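Local structure of uncharacterized protein (Candida albicans, 5K04) at residues 506-520 with 570-582. The protein probably serves as the non-catalytic auxiliary subunit of the NatB complex, which acetylates the N-termini of proteins. Numbering follows the deposited sequence.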
ATOM      1  N   ILE A 506       9.778  -1.468  -0.176  1.00 38.91           N
ATOM      2  CA  ILE A 506      10.748  -0.418  -0.446  1.00 39.76           C
ATOM      3  C   ILE A 506      10.392   0.845   0.335  1.00 34.62           C
ATOM      4  O   ILE A 506      11.279   1.569   0.797  1.00 27.42           O
ATOM      5  CB  ILE A 506      10.838  -0.178  -1.967  1.00 37.65           C
ATOM      6  CG1 ILE A 506      11.834   0.949  -2.294  1.00 41.94           C
ATOM      7  CG2 ILE A 506       9.464   0.126  -2.564  1.00 35.76           C
ATOM      8  CD1 ILE A 506      13.271   0.545  -2.111  1.00 37.37           C
ATOM      9  N   SER A 507       9.096   1.081   0.566  1.00 40.33           N
ATOM     10  CA  SER A 507       8.681   2.264   1.324  1.00 41.07           C
ATOM     11  C   SER A 507       9.063   2.159   2.803  1.00 36.41           C
ATOM     12  O   SER A 507       9.356   3.178   3.452  1.00 22.32           O
ATOM     13  CB  SER A 507       7.170   2.480   1.163  1.00 31.55           C
ATOM     14  OG  SER A 507       6.827   2.653  -0.209  1.00 20.25           O
ATOM     15  N   LEU A 508       9.037   0.942   3.357  1.00 40.71           N
ATOM     16  CA  LEU A 508       9.462   0.715   4.740  1.00 41.23           C
ATOM     17  C   LEU A 508      10.960   0.905   4.882  1.00 36.32           C
ATOM     18  O   LEU A 508      11.436   1.543   5.830  1.00 25.61           O
ATOM     19  CB  LEU A 508       9.083  -0.706   5.183  1.00 35.02           C
ATOM     20  CG  LEU A 508       9.902  -1.296   6.333  1.00 41.16           C
ATOM     21  CD1 LEU A 508       9.625  -0.565   7.651  1.00 41.10           C
ATOM     22  CD2 LEU A 508       9.692  -2.843   6.476  1.00 37.27           C
ATOM     23  N   ASN A 509      11.720   0.323   3.949  1.00 43.04           N
ATOM     24  CA  ASN A 509      13.175   0.423   3.992  1.00 41.81           C
ATOM     25  C   ASN A 509      13.648   1.838   3.677  1.00 41.26           C
ATOM     26  O   ASN A 509      14.611   2.323   4.279  1.00 22.32           O
ATOM     27  CB  ASN A 509      13.760  -0.615   3.044  1.00 32.12           C
ATOM     28  CG  ASN A 509      13.667  -2.028   3.626  1.00 37.53           C
ATOM     29  OD1 ASN A 509      14.160  -2.276   4.729  1.00 27.84           O
ATOM     30  ND2 ASN A 509      13.013  -2.942   2.907  1.00 44.87           N
ATOM     31  N   PHE A 510      12.949   2.532   2.776  1.00 41.43           N
ATOM     32  CA  PHE A 510      13.228   3.949   2.574  1.00 43.10           C
ATOM     33  C   PHE A 510      12.995   4.742   3.851  1.00 41.54           C
ATOM     34  O   PHE A 510      13.782   5.634   4.189  1.00 26.12           O
ATOM     35  CB  PHE A 510      12.366   4.518   1.449  1.00 35.14           C
ATOM     36  CG  PHE A 510      12.667   5.939   1.174  1.00 35.41           C
ATOM     37  CD1 PHE A 510      13.892   6.291   0.644  1.00 38.15           C
ATOM     38  CD2 PHE A 510      11.761   6.923   1.488  1.00 40.13           C
ATOM     39  CE1 PHE A 510      14.198   7.598   0.418  1.00 42.15           C
ATOM     40  CE2 PHE A 510      12.063   8.236   1.266  1.00 44.64           C
ATOM     41  CZ  PHE A 510      13.284   8.579   0.734  1.00 42.62           C
ATOM     42  N   THR A 511      11.904   4.432   4.565  1.00 45.77           N
ATOM     43  CA  THR A 511      11.616   5.085   5.839  1.00 38.76           C
ATOM     44  C   THR A 511      12.768   4.901   6.825  1.00 38.11           C
ATOM     45  O   THR A 511      13.187   5.862   7.480  1.00 28.85           O
ATOM     46  CB  THR A 511      10.292   4.540   6.407  1.00 31.09           C
ATOM     47  OG1 THR A 511       9.199   4.921   5.558  1.00 21.77           O
ATOM     48  CG2 THR A 511      10.039   5.061   7.793  1.00 31.92           C
ATOM     49  N   VAL A 512      13.316   3.678   6.918  1.00 45.75           N
ATOM     50  CA  VAL A 512      14.450   3.420   7.807  1.00 41.96           C
ATOM     51  C   VAL A 512      15.701   4.134   7.303  1.00 39.02           C
ATOM     52  O   VAL A 512      16.415   4.778   8.082  1.00 23.99           O
ATOM     53  CB  VAL A 512      14.689   1.900   7.962  1.00 42.34           C
ATOM     54  CG1 VAL A 512      15.962   1.611   8.771  1.00 34.32           C
ATOM     55  CG2 VAL A 512      13.482   1.201   8.622  1.00 33.73           C
ATOM     56  N   ALA A 513      15.969   4.056   5.991  1.00 42.18           N
ATOM     57  CA  ALA A 513      17.136   4.733   5.419  1.00 38.66           C
ATOM     58  C   ALA A 513      17.090   6.235   5.674  1.00 39.19           C
ATOM     59  O   ALA A 513      18.112   6.852   6.001  1.00 27.17           O
ATOM     60  CB  ALA A 513      17.208   4.469   3.917  1.00 31.64           C
ATOM     61  N   LYS A 514      15.899   6.828   5.539  1.00 43.93           N
ATOM     62  CA  LYS A 514      15.721   8.264   5.711  1.00 47.09           C
ATOM     63  C   LYS A 514      15.904   8.682   7.168  1.00 41.97           C
ATOM     64  O   LYS A 514      16.491   9.731   7.453  1.00 31.64           O
ATOM     65  CB  LYS A 514      14.337   8.655   5.200  1.00 42.48           C
ATOM     66  CG  LYS A 514      14.147  10.127   5.025  1.00 54.74           C
ATOM     67  CD  LYS A 514      14.734  10.614   3.706  1.00 49.74           C
ATOM     68  CE  LYS A 514      14.312  12.064   3.484  1.00 45.20           C
ATOM     69  NZ  LYS A 514      14.809  12.602   2.204  1.00 49.07           N
ATOM     70  N   ILE A 515      15.403   7.876   8.102  1.00 44.18           N
ATOM     71  CA  ILE A 515      15.617   8.143   9.521  1.00 42.66           C
ATOM     72  C   ILE A 515      17.101   8.117   9.854  1.00 38.51           C
ATOM     73  O   ILE A 515      17.612   8.976  10.592  1.00 26.48           O
ATOM     74  CB  ILE A 515      14.839   7.122  10.367  1.00 40.49           C
ATOM     75  CG1 ILE A 515      13.338   7.433  10.308  1.00 39.40           C
ATOM     76  CG2 ILE A 515      15.393   7.079  11.804  1.00 33.47           C
ATOM     77  CD1 ILE A 515      12.477   6.258  10.736  1.00 44.88           C
ATOM     78  N   LEU A 516      17.805   7.103   9.353  1.00 41.09           N
ATOM     79  CA  LEU A 516      19.231   6.987   9.628  1.00 38.75           C
ATOM     80  C   LEU A 516      19.985   8.190   9.075  1.00 34.38           C
ATOM     81  O   LEU A 516      20.788   8.807   9.776  1.00 26.24           O
ATOM     82  CB  LEU A 516      19.755   5.684   9.032  1.00 38.04           C
ATOM     83  CG  LEU A 516      19.256   4.431   9.749  1.00 35.97           C
ATOM     84  CD1 LEU A 516      19.516   3.172   8.917  1.00 36.55           C
ATOM     85  CD2 LEU A 516      19.932   4.359  11.101  1.00 30.68           C
ATOM     86  N   GLN A 517      19.680   8.574   7.835  1.00 39.95           N
ATOM     87  CA  GLN A 517      20.407   9.657   7.181  1.00 40.38           C
ATOM     88  C   GLN A 517      20.271  10.959   7.958  1.00 37.35           C
ATOM     89  O   GLN A 517      21.266  11.632   8.244  1.00 31.36           O
ATOM     90  CB  GLN A 517      19.902   9.836   5.743  1.00 36.61           C
ATOM     91  CG  GLN A 517      20.471  11.084   5.062  1.00 38.83           C
ATOM     92  CD  GLN A 517      20.045  11.212   3.619  1.00 43.80           C
ATOM     93  OE1 GLN A 517      18.981  11.765   3.320  1.00 39.29           O
ATOM     94  NE2 GLN A 517      20.878  10.701   2.706  1.00 39.10           N
ATOM     95  N   ILE A 518      19.033  11.331   8.295  1.00 40.77           N
ATOM     96  CA  ILE A 518      18.789  12.572   9.025  1.00 44.53           C
ATOM     97  C   ILE A 518      19.376  12.486  10.429  1.00 46.22           C
ATOM     98  O   ILE A 518      19.992  13.442  10.924  1.00 36.17           O
ATOM     99  CB  ILE A 518      17.273  12.869   9.026  1.00 44.28           C
ATOM    100  CG1 ILE A 518      16.756  12.889   7.574  1.00 32.62           C
ATOM    101  CG2 ILE A 518      16.933  14.196   9.735  1.00 34.55           C
ATOM    102  CD1 ILE A 518      15.251  13.018   7.487  1.00 35.53           C
ATOM    103  N   SER A 519      19.228  11.324  11.080  1.00 44.62           N
ATOM    104  CA  SER A 519      19.847  11.125  12.389  1.00 47.20           C
ATOM    105  C   SER A 519      21.350  11.395  12.359  1.00 41.86           C
ATOM    106  O   SER A 519      21.880  12.031  13.273  1.00 30.80           O
ATOM    107  CB  SER A 519      19.579   9.705  12.901  1.00 40.07           C
ATOM    108  OG  SER A 519      18.281   9.613  13.445  1.00 36.89           O
ATOM    109  N   THR A 520      22.061  10.901  11.328  1.00 39.70           N
ATOM    110  CA  THR A 520      23.516  11.085  11.322  1.00 47.22           C
ATOM    111  C   THR A 520      23.911  12.489  10.883  1.00 42.29           C
ATOM    112  O   THR A 520      24.934  13.008  11.334  1.00 32.04           O
ATOM    113  CB  THR A 520      24.225  10.042  10.433  1.00 47.81           C
ATOM    114  OG1 THR A 520      24.080  10.383   9.057  1.00 54.47           O
ATOM    115  CG2 THR A 520      23.670   8.650  10.663  1.00 41.32           C
ATOM    116  N   ASN A 570      15.227   6.444  -5.767  1.00 43.48           N
ATOM    117  CA  ASN A 570      16.432   5.652  -6.060  1.00 47.01           C
ATOM    118  C   ASN A 570      16.400   4.414  -5.161  1.00 43.98           C
ATOM    119  O   ASN A 570      16.860   4.452  -4.015  1.00 32.56           O
ATOM    120  CB  ASN A 570      17.708   6.463  -5.853  1.00 43.18           C
ATOM    121  CG  ASN A 570      18.942   5.758  -6.430  1.00 47.82           C
ATOM    122  OD1 ASN A 570      18.899   4.567  -6.740  1.00 31.12           O
ATOM    123  ND2 ASN A 570      20.037   6.495  -6.574  1.00 54.05           N
ATOM    124  N   ASP A 571      15.868   3.316  -5.699  1.00 39.21           N
ATOM    125  CA  ASP A 571      15.581   2.152  -4.862  1.00 43.07           C
ATOM    126  C   ASP A 571      16.836   1.364  -4.517  1.00 36.97           C
ATOM    127  O   ASP A 571      16.936   0.808  -3.411  1.00 23.12           O
ATOM    128  CB  ASP A 571      14.560   1.234  -5.545  1.00 38.36           C
ATOM    129  CG  ASP A 571      13.198   1.920  -5.757  1.00 37.76           C
ATOM    130  OD1 ASP A 571      13.003   3.057  -5.249  1.00 25.13           O
ATOM    131  OD2 ASP A 571      12.341   1.330  -6.448  1.00 32.75           O
ATOM    132  N   VAL A 572      17.802   1.301  -5.435  1.00 44.26           N
ATOM    133  CA  VAL A 572      19.032   0.575  -5.138  1.00 46.46           C
ATOM    134  C   VAL A 572      19.861   1.300  -4.080  1.00 40.07           C
ATOM    135  O   VAL A 572      20.490   0.667  -3.229  1.00 26.43           O
ATOM    136  CB  VAL A 572      19.822   0.342  -6.430  1.00 49.19           C
ATOM    137  CG1 VAL A 572      21.187  -0.213  -6.106  1.00 53.67           C
ATOM    138  CG2 VAL A 572      19.040  -0.639  -7.334  1.00 38.55           C
ATOM    139  N   ALA A 573      19.855   2.637  -4.095  1.00 46.18           N
ATOM    140  CA  ALA A 573      20.596   3.381  -3.081  1.00 42.54           C
ATOM    141  C   ALA A 573      20.027   3.122  -1.688  1.00 38.29           C
ATOM    142  O   ALA A 573      20.776   2.990  -0.715  1.00 33.69           O
ATOM    143  CB  ALA A 573      20.575   4.873  -3.418  1.00 34.15           C
ATOM    144  N   THR A 574      18.701   3.038  -1.583  1.00 38.37           N
ATOM    145  CA  THR A 574      18.051   2.698  -0.318  1.00 36.37           C
ATOM    146  C   THR A 574      18.618   1.411   0.260  1.00 39.43           C
ATOM    147  O   THR A 574      18.990   1.358   1.434  1.00 26.31           O
ATOM    148  CB  THR A 574      16.545   2.561  -0.549  1.00 30.78           C
ATOM    149  OG1 THR A 574      16.031   3.815  -0.999  1.00 24.61           O
ATOM    150  CG2 THR A 574      15.822   2.136   0.715  1.00 38.18           C
ATOM    151  N   LYS A 575      18.716   0.362  -0.566  1.00 40.52           N
ATOM    152  CA  LYS A 575      19.283  -0.887  -0.071  1.00 41.40           C
ATOM    153  C   LYS A 575      20.739  -0.710   0.350  1.00 39.01           C
ATOM    154  O   LYS A 575      21.166  -1.237   1.386  1.00 29.29           O
ATOM    155  CB  LYS A 575      19.161  -1.977  -1.136  1.00 36.95           C
ATOM    156  CG  LYS A 575      19.776  -3.303  -0.670  1.00 42.10           C
ATOM    157  CD  LYS A 575      19.556  -4.432  -1.668  1.00 47.88           C
ATOM    158  CE  LYS A 575      18.093  -4.845  -1.733  1.00 59.00           C
ATOM    159  NZ  LYS A 575      17.915  -6.134  -2.465  1.00 67.81           N
ATOM    160  N   LEU A 576      21.512   0.051  -0.435  1.00 41.87           N
ATOM    161  CA  LEU A 576      22.930   0.217  -0.150  1.00 41.87           C
ATOM    162  C   LEU A 576      23.146   1.033   1.112  1.00 39.09           C
ATOM    163  O   LEU A 576      24.078   0.760   1.881  1.00 29.47           O
ATOM    164  CB  LEU A 576      23.626   0.869  -1.343  1.00 34.41           C
ATOM    165  CG  LEU A 576      23.766  -0.021  -2.580  1.00 40.99           C
ATOM    166  CD1 LEU A 576      24.235   0.799  -3.797  1.00 40.53           C
ATOM    167  CD2 LEU A 576      24.729  -1.153  -2.275  1.00 39.09           C
ATOM    168  N   LYS A 577      22.307   2.053   1.326  1.00 42.99           N
ATOM    169  CA  LYS A 577      22.373   2.823   2.561  1.00 44.61           C
ATOM    170  C   LYS A 577      22.217   1.908   3.763  1.00 38.94           C
ATOM    171  O   LYS A 577      22.971   2.008   4.736  1.00 30.12           O
ATOM    172  CB  LYS A 577      21.295   3.909   2.573  1.00 42.46           C
ATOM    173  CG  LYS A 577      21.511   5.024   1.550  1.00 48.39           C
ATOM    174  CD  LYS A 577      22.869   5.696   1.701  1.00 47.23           C
ATOM    175  CE  LYS A 577      22.968   6.957   0.840  1.00 49.50           C
ATOM    176  NZ  LYS A 577      22.041   8.080   1.265  1.00 43.36           N
ATOM    177  N   LEU A 578      21.246   0.989   3.698  1.00 46.57           N
ATOM    178  CA  LEU A 578      21.000   0.088   4.820  1.00 41.90           C
ATOM    179  C   LEU A 578      22.156  -0.888   4.999  1.00 35.36           C
ATOM    180  O   LEU A 578      22.533  -1.208   6.132  1.00 34.43           O
ATOM    181  CB  LEU A 578      19.679  -0.648   4.614  1.00 40.82           C
ATOM    182  CG  LEU A 578      18.481   0.299   4.488  1.00 42.73           C
ATOM    183  CD1 LEU A 578      17.190  -0.489   4.394  1.00 37.51           C
ATOM    184  CD2 LEU A 578      18.431   1.264   5.660  1.00 42.38           C
ATOM    185  N   LEU A 579      22.748  -1.348   3.897  1.00 43.00           N
ATOM    186  CA  LEU A 579      23.976  -2.132   3.996  1.00 44.48           C
ATOM    187  C   LEU A 579      25.082  -1.326   4.656  1.00 41.35           C
ATOM    188  O   LEU A 579      25.743  -1.810   5.588  1.00 35.06           O
ATOM    189  CB  LEU A 579      24.411  -2.608   2.616  1.00 45.31           C
ATOM    190  CG  LEU A 579      23.389  -3.544   1.962  1.00 45.94           C
ATOM    191  CD1 LEU A 579      23.846  -3.982   0.582  1.00 39.95           C
ATOM    192  CD2 LEU A 579      23.175  -4.750   2.847  1.00 43.87           C
ATOM    193  N   VAL A 580      25.283  -0.083   4.200  1.00 41.16           N
ATOM    194  CA  VAL A 580      26.312   0.777   4.791  1.00 44.66           C
ATOM    195  C   VAL A 580      26.182   0.779   6.308  1.00 40.08           C
ATOM    196  O   VAL A 580      27.134   0.478   7.037  1.00 28.07           O
ATOM    197  CB  VAL A 580      26.225   2.212   4.223  1.00 45.03           C
ATOM    198  CG1 VAL A 580      27.081   3.182   5.065  1.00 45.33           C
ATOM    199  CG2 VAL A 580      26.682   2.259   2.778  1.00 37.92           C
ATOM    200  N   TYR A 581      24.991   1.109   6.803  1.00 41.12           N
ATOM    201  CA  TYR A 581      24.811   1.195   8.246  1.00 46.32           C
ATOM    202  C   TYR A 581      24.969  -0.173   8.898  1.00 43.37           C
ATOM    203  O   TYR A 581      25.512  -0.282  10.001  1.00 28.61           O
ATOM    204  CB  TYR A 581      23.449   1.830   8.563  1.00 45.79           C
ATOM    205  CG  TYR A 581      23.461   3.335   8.359  1.00 45.46           C
ATOM    206  CD1 TYR A 581      23.941   4.188   9.352  1.00 45.36           C
ATOM    207  CD2 TYR A 581      23.003   3.904   7.182  1.00 38.40           C
ATOM    208  CE1 TYR A 581      23.965   5.570   9.181  1.00 43.33           C
ATOM    209  CE2 TYR A 581      23.019   5.284   7.002  1.00 40.14           C
ATOM    210  CZ  TYR A 581      23.514   6.115   8.004  1.00 38.93           C
ATOM    211  OH  TYR A 581      23.533   7.482   7.816  1.00 27.10           O
ATOM    212  N   SER A 582      24.530  -1.232   8.214  1.00 46.49           N
ATOM    213  CA  SER A 582      24.691  -2.582   8.741  1.00 43.42           C
ATOM    214  C   SER A 582      26.165  -2.944   8.878  1.00 44.53           C
ATOM    215  O   SER A 582      26.563  -3.619   9.836  1.00 33.55           O
ATOM    216  CB  SER A 582      23.981  -3.584   7.832  1.00 37.39           C
ATOM    217  OG  SER A 582      22.605  -3.272   7.682  1.00 32.78           O
TER
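Helices 506-520 and 571-582 cross at 53° with their axes 9.2 Å apart, and Phe510 and Thr574 bring their CA atoms to 5.8 Å. Thr574 and Ala513 are small enough for so near a crossing, and Phe510 starts its side chain away from the other helix. Thr574 is a knob in the hole formed by Ile506, Asn509, Phe510 and Ala513; chi1 of -62° puts CG2 anti to the backbone N and aims this methyl into the hole, 3.6 Å from Phe510 N, while OG1 faces the edge of the Phe510 ring. One turn on, Leu578 fills the next hole, among Asn509, Val512, Ala513 and Leu516. Its two methyls divide the work: CD1 packs on Asn509 CB, whose amide nitrogen bonds Asn504, and CD2 lies 3.7 Å from Ala513 CA, since alanine's single methyl leaves the backbone accessible. Farther along, Leu516 CB makes a CH-pi contact over one face of the Tyr581 ring, 3.9 Å from its centroid, and Thr520 CG2 sits at the ring's edge. At the other end, Ile506 CD1 packs on Asp571 CB, 3.7 Å away, leaving the carboxylate to form a salt bridge with Arg550. Lys577 NZ makes a salt bridge to Glu671 and a hydrogen bond to Asn668, and Tyr581 OH is hydrogen-bonded to Glu671. A threonine methyl and a leucine, seated as knobs, thus join this buried helix pair within the all-helical fold, while polar tips tie it to neighbouring helices and loops.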